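Uncharacterized protein (Parabacteroides distasonis, PDB 3LM3) is of unknown function but is probably a carbohydrate-active enzyme, a glycoside hydrolase or deacetylase. Local coordinates at residues A[186-194]-A[333-343]. Sequence-based numbering, arbitrary orientation.
Sequences GSPSYPFYP and YKSNDDWNYRF
The side-chain amide of N336 reads the backbone of Y193 much as a neighbouring strand would, an asparagine that supplies, from one amide, the donor and acceptor a strand partner would offer. Its OD1 accepts from Y193 N at 3.0 Å, on a lone pair in the carbonyl plane, while its ND2 donates to Y193 O at 2.8 Å. With CG anti to the carbonyl carbon (chi1 -63°), the amide is swung toward Y193. W339 NE1, lying 2.8 Å from N336 OD1, gives that oxygen a second donor, and A203 O takes a further bond from ND2, so both ends of the amide are held and its rotation is fixed. Two tyrosine hydroxyls extend the polar seam: Y193 OH donates to Y333 O and Y341 OH to P191 O, both at 2.6 Å.

F192 CB and P188 CG lean on the W339 indole, whose one face also meets P191 O. Y190 CB sits over the face of Y341, a CH-pi contact, and the Y190 ring turns its edge to that same face, planes at 74°. F343 in turn points CZ at the centre of a Y190 face from 3.5 Å above it, completing an edge-to-face cluster. Y190 OH hydrogen-bonds H269 ND1 and the backbone N of W281. The contact thus joins the loop before strand 194-195 to the connection between helix 322-332 and strand 341-346, at the edge of the antiparallel sheet.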
ATOM      1  N   GLY A 186      -8.929  -1.478   8.451  1.00  8.22           N
ATOM      2  CA  GLY A 186      -8.799  -2.138   9.735  1.00  8.02           C
ATOM      3  C   GLY A 186      -7.419  -2.618  10.098  1.00  7.81           C
ATOM      4  O   GLY A 186      -7.160  -2.942  11.277  1.00  8.32           O
ATOM      5  N   SER A 187      -6.541  -2.742   9.109  1.00  7.71           N
ATOM      6  CA  SER A 187      -5.205  -3.293   9.311  1.00  6.88           C
ATOM      7  C   SER A 187      -4.215  -2.260   9.822  1.00  6.50           C
ATOM      8  O   SER A 187      -4.485  -1.054   9.775  1.00  7.47           O
ATOM      9  CB  SER A 187      -4.689  -3.885   8.013  1.00  7.16           C
ATOM     10  OG  SER A 187      -4.194  -2.886   7.099  1.00  8.93           O
ATOM     11  N   PRO A 188      -3.031  -2.705  10.261  1.00  7.18           N
ATOM     12  CA  PRO A 188      -1.902  -1.777  10.352  1.00  7.20           C
ATOM     13  C   PRO A 188      -1.499  -1.283   8.983  1.00  7.33           C
ATOM     14  O   PRO A 188      -1.737  -1.948   7.979  1.00  7.77           O
ATOM     15  CB  PRO A 188      -0.753  -2.632  10.945  1.00  7.94           C
ATOM     16  CG  PRO A 188      -1.472  -3.818  11.593  1.00  7.53           C
ATOM     17  CD  PRO A 188      -2.641  -4.077  10.668  1.00  7.51           C
ATOM     18  N   SER A 189      -0.887  -0.101   8.932  1.00  6.31           N
ATOM     19  CA  SER A 189      -0.396   0.452   7.683  1.00  7.49           C
ATOM     20  C   SER A 189       1.059   0.116   7.436  1.00  6.84           C
ATOM     21  O   SER A 189       1.523   0.243   6.313  1.00  8.62           O
ATOM     22  CB  SER A 189      -0.617   1.944   7.627  1.00  7.57           C
ATOM     23  OG  SER A 189       0.215   2.632   8.529  1.00  8.27           O
ATOM     24  N   TYR A 190       1.787  -0.286   8.456  1.00  6.83           N
ATOM     25  CA  TYR A 190       3.177  -0.717   8.312  1.00  6.52           C
ATOM     26  C   TYR A 190       3.212  -2.237   8.330  1.00  7.51           C
ATOM     27  O   TYR A 190       2.165  -2.904   8.520  1.00  7.69           O
ATOM     28  CB  TYR A 190       4.068  -0.081   9.388  1.00  7.26           C
ATOM     29  CG  TYR A 190       4.891   1.143   8.960  1.00  6.49           C
ATOM     30  CD1 TYR A 190       4.475   1.998   7.934  1.00  6.84           C
ATOM     31  CD2 TYR A 190       6.058   1.454   9.649  1.00  7.04           C
ATOM     32  CE1 TYR A 190       5.236   3.093   7.572  1.00  5.58           C
ATOM     33  CE2 TYR A 190       6.832   2.554   9.298  1.00  7.45           C
ATOM     34  CZ  TYR A 190       6.405   3.384   8.268  1.00  7.46           C
ATOM     35  OH  TYR A 190       7.126   4.534   7.976  1.00  6.79           O
ATOM     36  N   PRO A 191       4.396  -2.819   8.087  1.00  6.26           N
ATOM     37  CA  PRO A 191       4.417  -4.245   7.757  1.00  6.29           C
ATOM     38  C   PRO A 191       4.062  -5.128   8.934  1.00  6.85           C
ATOM     39  O   PRO A 191       4.356  -4.810  10.093  1.00  6.69           O
ATOM     40  CB  PRO A 191       5.857  -4.488   7.330  1.00  7.41           C
ATOM     41  CG  PRO A 191       6.268  -3.126   6.789  1.00  7.36           C
ATOM     42  CD  PRO A 191       5.678  -2.155   7.763  1.00  6.73           C
ATOM     43  N   PHE A 192       3.398  -6.245   8.635  1.00  7.04           N
ATOM     44  CA  PHE A 192       3.032  -7.227   9.651  1.00  7.27           C
ATOM     45  C   PHE A 192       2.892  -8.603   9.022  1.00  6.97           C
ATOM     46  O   PHE A 192       2.739  -8.714   7.808  1.00  6.39           O
ATOM     47  CB  PHE A 192       1.714  -6.847  10.361  1.00  7.87           C
ATOM     48  CG  PHE A 192       0.498  -6.790   9.438  1.00  6.88           C
ATOM     49  CD1 PHE A 192       0.280  -5.690   8.637  1.00  7.70           C
ATOM     50  CD2 PHE A 192      -0.420  -7.840   9.383  1.00  8.16           C
ATOM     51  CE1 PHE A 192      -0.817  -5.620   7.801  1.00  8.13           C
ATOM     52  CE2 PHE A 192      -1.518  -7.777   8.527  1.00  7.60           C
ATOM     53  CZ  PHE A 192      -1.707  -6.680   7.729  1.00  7.41           C
ATOM     54  N   TYR A 193       2.939  -9.637   9.865  1.00  7.05           N
ATOM     55  CA  TYR A 193       2.612 -11.012   9.442  1.00  7.81           C
ATOM     56  C   TYR A 193       1.114 -11.236   9.660  1.00  6.98           C
ATOM     57  O   TYR A 193       0.619 -11.080  10.779  1.00  7.70           O
ATOM     58  CB  TYR A 193       3.415 -12.002  10.267  1.00  7.19           C
ATOM     59  CG  TYR A 193       4.913 -11.968  10.091  1.00  6.72           C
ATOM     60  CD1 TYR A 193       5.518 -12.516   8.981  1.00  7.63           C
ATOM     61  CD2 TYR A 193       5.726 -11.461  11.081  1.00  6.76           C
ATOM     62  CE1 TYR A 193       6.880 -12.551   8.857  1.00  7.28           C
ATOM     63  CE2 TYR A 193       7.116 -11.465  10.951  1.00  6.49           C
ATOM     64  CZ  TYR A 193       7.690 -12.039   9.865  1.00  6.66           C
ATOM     65  OH  TYR A 193       9.075 -12.081   9.682  1.00  7.88           O
ATOM     66  N   PRO A 194       0.378 -11.580   8.595  1.00  7.26           N
ATOM     67  CA  PRO A 194      -1.063 -11.741   8.724  1.00  8.19           C
ATOM     68  C   PRO A 194      -1.443 -13.068   9.410  1.00  8.72           C
ATOM     69  O   PRO A 194      -0.670 -14.036   9.423  1.00  9.43           O
ATOM     70  CB  PRO A 194      -1.537 -11.715   7.282  1.00  8.95           C
ATOM     71  CG  PRO A 194      -0.360 -12.360   6.521  1.00 10.51           C
ATOM     72  CD  PRO A 194       0.844 -11.846   7.216  1.00  7.46           C
ATOM     73  N   TYR A 333      12.349  -8.498  11.916  1.00  8.05           N
ATOM     74  CA  TYR A 333      11.145  -8.737  12.699  1.00  6.78           C
ATOM     75  C   TYR A 333      10.667 -10.142  12.412  1.00  8.45           C
ATOM     76  O   TYR A 333      10.358 -10.461  11.267  1.00  8.28           O
ATOM     77  CB  TYR A 333      10.045  -7.719  12.299  1.00  8.25           C
ATOM     78  CG  TYR A 333      10.421  -6.266  12.563  1.00  7.35           C
ATOM     79  CD1 TYR A 333      10.145  -5.689  13.797  1.00 10.17           C
ATOM     80  CD2 TYR A 333      11.076  -5.495  11.623  1.00  9.77           C
ATOM     81  CE1 TYR A 333      10.516  -4.365  14.070  1.00 12.09           C
ATOM     82  CE2 TYR A 333      11.458  -4.169  11.894  1.00 10.64           C
ATOM     83  CZ  TYR A 333      11.163  -3.628  13.122  1.00 12.41           C
ATOM     84  OH  TYR A 333      11.540  -2.329  13.397  1.00 12.02           O
ATOM     85  N   LYS A 334      10.617 -10.979  13.447  1.00  9.20           N
ATOM     86  CA  LYS A 334      10.316 -12.391  13.280  1.00  8.99           C
ATOM     87  C   LYS A 334       8.933 -12.821  13.752  1.00  9.45           C
ATOM     88  O   LYS A 334       8.489 -13.932  13.437  1.00 10.69           O
ATOM     89  CB  LYS A 334      11.368 -13.216  14.021  1.00  9.61           C
ATOM     90  CG  LYS A 334      12.804 -13.006  13.508  1.00  9.24           C
ATOM     91  CD  LYS A 334      12.905 -13.356  12.015  1.00 14.23           C
ATOM     92  CE  LYS A 334      14.300 -13.276  11.497  1.00 16.74           C
ATOM     93  NZ  LYS A 334      14.313 -13.526  10.035  1.00 13.46           N
ATOM     94  N   SER A 335       8.266 -11.967  14.519  1.00  9.72           N
ATOM     95  CA  SER A 335       6.866 -12.202  14.930  1.00  9.33           C
ATOM     96  C   SER A 335       6.230 -10.852  15.114  1.00 10.86           C
ATOM     97  O   SER A 335       6.909  -9.820  15.080  1.00  9.26           O
ATOM     98  CB  SER A 335       6.766 -12.997  16.223  1.00 11.16           C
ATOM     99  OG  SER A 335       6.934 -12.154  17.330  1.00 12.72           O
ATOM    100  N   ASN A 336       4.931 -10.833  15.347  1.00  8.99           N
ATOM    101  CA  ASN A 336       4.269  -9.576  15.577  1.00  8.29           C
ATOM    102  C   ASN A 336       4.436  -9.036  16.979  1.00  8.72           C
ATOM    103  O   ASN A 336       3.959  -7.957  17.276  1.00 10.01           O
ATOM    104  CB  ASN A 336       2.794  -9.681  15.196  1.00  7.57           C
ATOM    105  CG  ASN A 336       2.601  -9.964  13.710  1.00  8.39           C
ATOM    106  OD1 ASN A 336       3.323  -9.415  12.856  1.00  9.04           O
ATOM    107  ND2 ASN A 336       1.625 -10.800  13.378  1.00  7.59           N
ATOM    108  N   ASP A 337       5.183  -9.745  17.819  1.00  8.79           N
ATOM    109  CA  ASP A 337       5.574  -9.184  19.104  1.00  9.76           C
ATOM    110  C   ASP A 337       6.725  -8.194  18.966  1.00 11.64           C
ATOM    111  O   ASP A 337       7.035  -7.475  19.917  1.00 14.53           O
ATOM    112  CB  ASP A 337       6.032 -10.282  20.062  1.00 12.38           C
ATOM    113  CG  ASP A 337       4.926 -11.240  20.442  1.00 18.98           C
ATOM    114  OD1 ASP A 337       3.768 -10.803  20.586  1.00 19.62           O
ATOM    115  OD2 ASP A 337       5.267 -12.427  20.660  1.00 23.95           O
ATOM    116  N   ASP A 338       7.376  -8.180  17.809  1.00 10.70           N
ATOM    117  CA  ASP A 338       8.625  -7.454  17.619  1.00 11.30           C
ATOM    118  C   ASP A 338       8.435  -6.005  17.164  1.00 10.86           C
ATOM    119  O   ASP A 338       9.412  -5.254  17.137  1.00 10.59           O
ATOM    120  CB  ASP A 338       9.514  -8.170  16.588  1.00 10.41           C
ATOM    121  CG  ASP A 338      10.054  -9.489  17.082  1.00 12.98           C
ATOM    122  OD1 ASP A 338       9.970  -9.778  18.303  1.00 14.35           O
ATOM    123  OD2 ASP A 338      10.609 -10.238  16.234  1.00 14.50           O
ATOM    124  N   TRP A 339       7.209  -5.619  16.802  1.00  9.00           N
ATOM    125  CA  TRP A 339       6.944  -4.271  16.315  1.00  7.81           C
ATOM    126  C   TRP A 339       5.817  -3.596  17.074  1.00  9.09           C
ATOM    127  O   TRP A 339       4.982  -4.233  17.691  1.00  9.93           O
ATOM    128  CB  TRP A 339       6.628  -4.253  14.814  1.00  8.73           C
ATOM    129  CG  TRP A 339       5.495  -5.140  14.391  1.00  7.22           C
ATOM    130  CD1 TRP A 339       5.597  -6.412  13.909  1.00  7.43           C
ATOM    131  CD2 TRP A 339       4.090  -4.818  14.375  1.00  6.91           C
ATOM    132  NE1 TRP A 339       4.368  -6.897  13.590  1.00  7.92           N
ATOM    133  CE2 TRP A 339       3.418  -5.952  13.885  1.00  7.77           C
ATOM    134  CE3 TRP A 339       3.345  -3.696  14.716  1.00  9.00           C
ATOM    135  CZ2 TRP A 339       2.039  -5.997  13.756  1.00  8.13           C
ATOM    136  CZ3 TRP A 339       1.965  -3.744  14.573  1.00  7.78           C
ATOM    137  CH2 TRP A 339       1.331  -4.896  14.119  1.00  7.20           C
ATOM    138  N   ASN A 340       5.845  -2.270  17.044  1.00  9.25           N
ATOM    139  CA  ASN A 340       4.865  -1.444  17.710  1.00  9.95           C
ATOM    140  C   ASN A 340       5.014  -0.087  17.039  1.00 10.27           C
ATOM    141  O   ASN A 340       6.026   0.570  17.220  1.00 12.68           O
ATOM    142  CB  ASN A 340       5.151  -1.396  19.222  1.00 10.06           C
ATOM    143  CG  ASN A 340       4.095  -0.670  20.006  1.00 13.23           C
ATOM    144  OD1 ASN A 340       3.433   0.213  19.512  1.00 14.27           O
ATOM    145  ND2 ASN A 340       3.935  -1.070  21.274  1.00 21.43           N
ATOM    146  N   TYR A 341       4.060   0.282  16.187  1.00  7.23           N
ATOM    147  CA  TYR A 341       4.191   1.471  15.353  1.00  7.13           C
ATOM    148  C   TYR A 341       3.380   2.650  15.876  1.00  8.34           C
ATOM    149  O   TYR A 341       2.257   2.486  16.381  1.00  9.30           O
ATOM    150  CB  TYR A 341       3.743   1.196  13.936  1.00  7.95           C
ATOM    151  CG  TYR A 341       4.379   0.004  13.276  1.00  7.82           C
ATOM    152  CD1 TYR A 341       5.766  -0.110  13.139  1.00  6.84           C
ATOM    153  CD2 TYR A 341       3.595  -1.008  12.737  1.00  7.63           C
ATOM    154  CE1 TYR A 341       6.350  -1.191  12.490  1.00  7.13           C
ATOM    155  CE2 TYR A 341       4.159  -2.100  12.083  1.00  7.42           C
ATOM    156  CZ  TYR A 341       5.538  -2.187  11.976  1.00  8.32           C
ATOM    157  OH  TYR A 341       6.112  -3.245  11.288  1.00  6.88           O
ATOM    158  N   ARG A 342       3.984   3.821  15.781  1.00  7.85           N
ATOM    159  CA  ARG A 342       3.354   5.077  16.162  1.00  8.33           C
ATOM    160  C   ARG A 342       3.602   6.108  15.075  1.00  7.81           C
ATOM    161  O   ARG A 342       4.690   6.140  14.482  1.00  8.33           O
ATOM    162  CB  ARG A 342       3.939   5.598  17.469  1.00  9.03           C
ATOM    163  CG  ARG A 342       3.603   4.723  18.654  1.00 10.48           C
ATOM    164  CD  ARG A 342       4.344   5.151  19.902  1.00 12.63           C
ATOM    165  NE  ARG A 342       5.768   4.996  19.679  1.00 12.58           N
ATOM    166  CZ  ARG A 342       6.747   5.602  20.341  1.00 21.06           C
ATOM    167  NH1 ARG A 342       6.483   6.451  21.340  1.00 20.87           N
ATOM    168  NH2 ARG A 342       8.014   5.340  20.006  1.00 16.83           N
ATOM    169  N   PHE A 343       2.580   6.932  14.830  1.00  8.32           N
ATOM    170  CA  PHE A 343       2.671   8.080  13.948  1.00  8.07           C
ATOM    171  C   PHE A 343       1.982   9.274  14.554  1.00  7.46           C
ATOM    172  O   PHE A 343       0.994   9.110  15.269  1.00  7.60           O
ATOM    173  CB  PHE A 343       2.037   7.781  12.581  1.00  7.33           C
ATOM    174  CG  PHE A 343       2.646   6.606  11.896  1.00  8.11           C
ATOM    175  CD1 PHE A 343       3.835   6.733  11.202  1.00  7.29           C
ATOM    176  CD2 PHE A 343       2.053   5.359  11.966  1.00  9.57           C
ATOM    177  CE1 PHE A 343       4.438   5.622  10.631  1.00  7.08           C
ATOM    178  CE2 PHE A 343       2.664   4.237  11.362  1.00  8.19           C
ATOM    179  CZ  PHE A 343       3.846   4.386  10.688  1.00  7.59           C
TER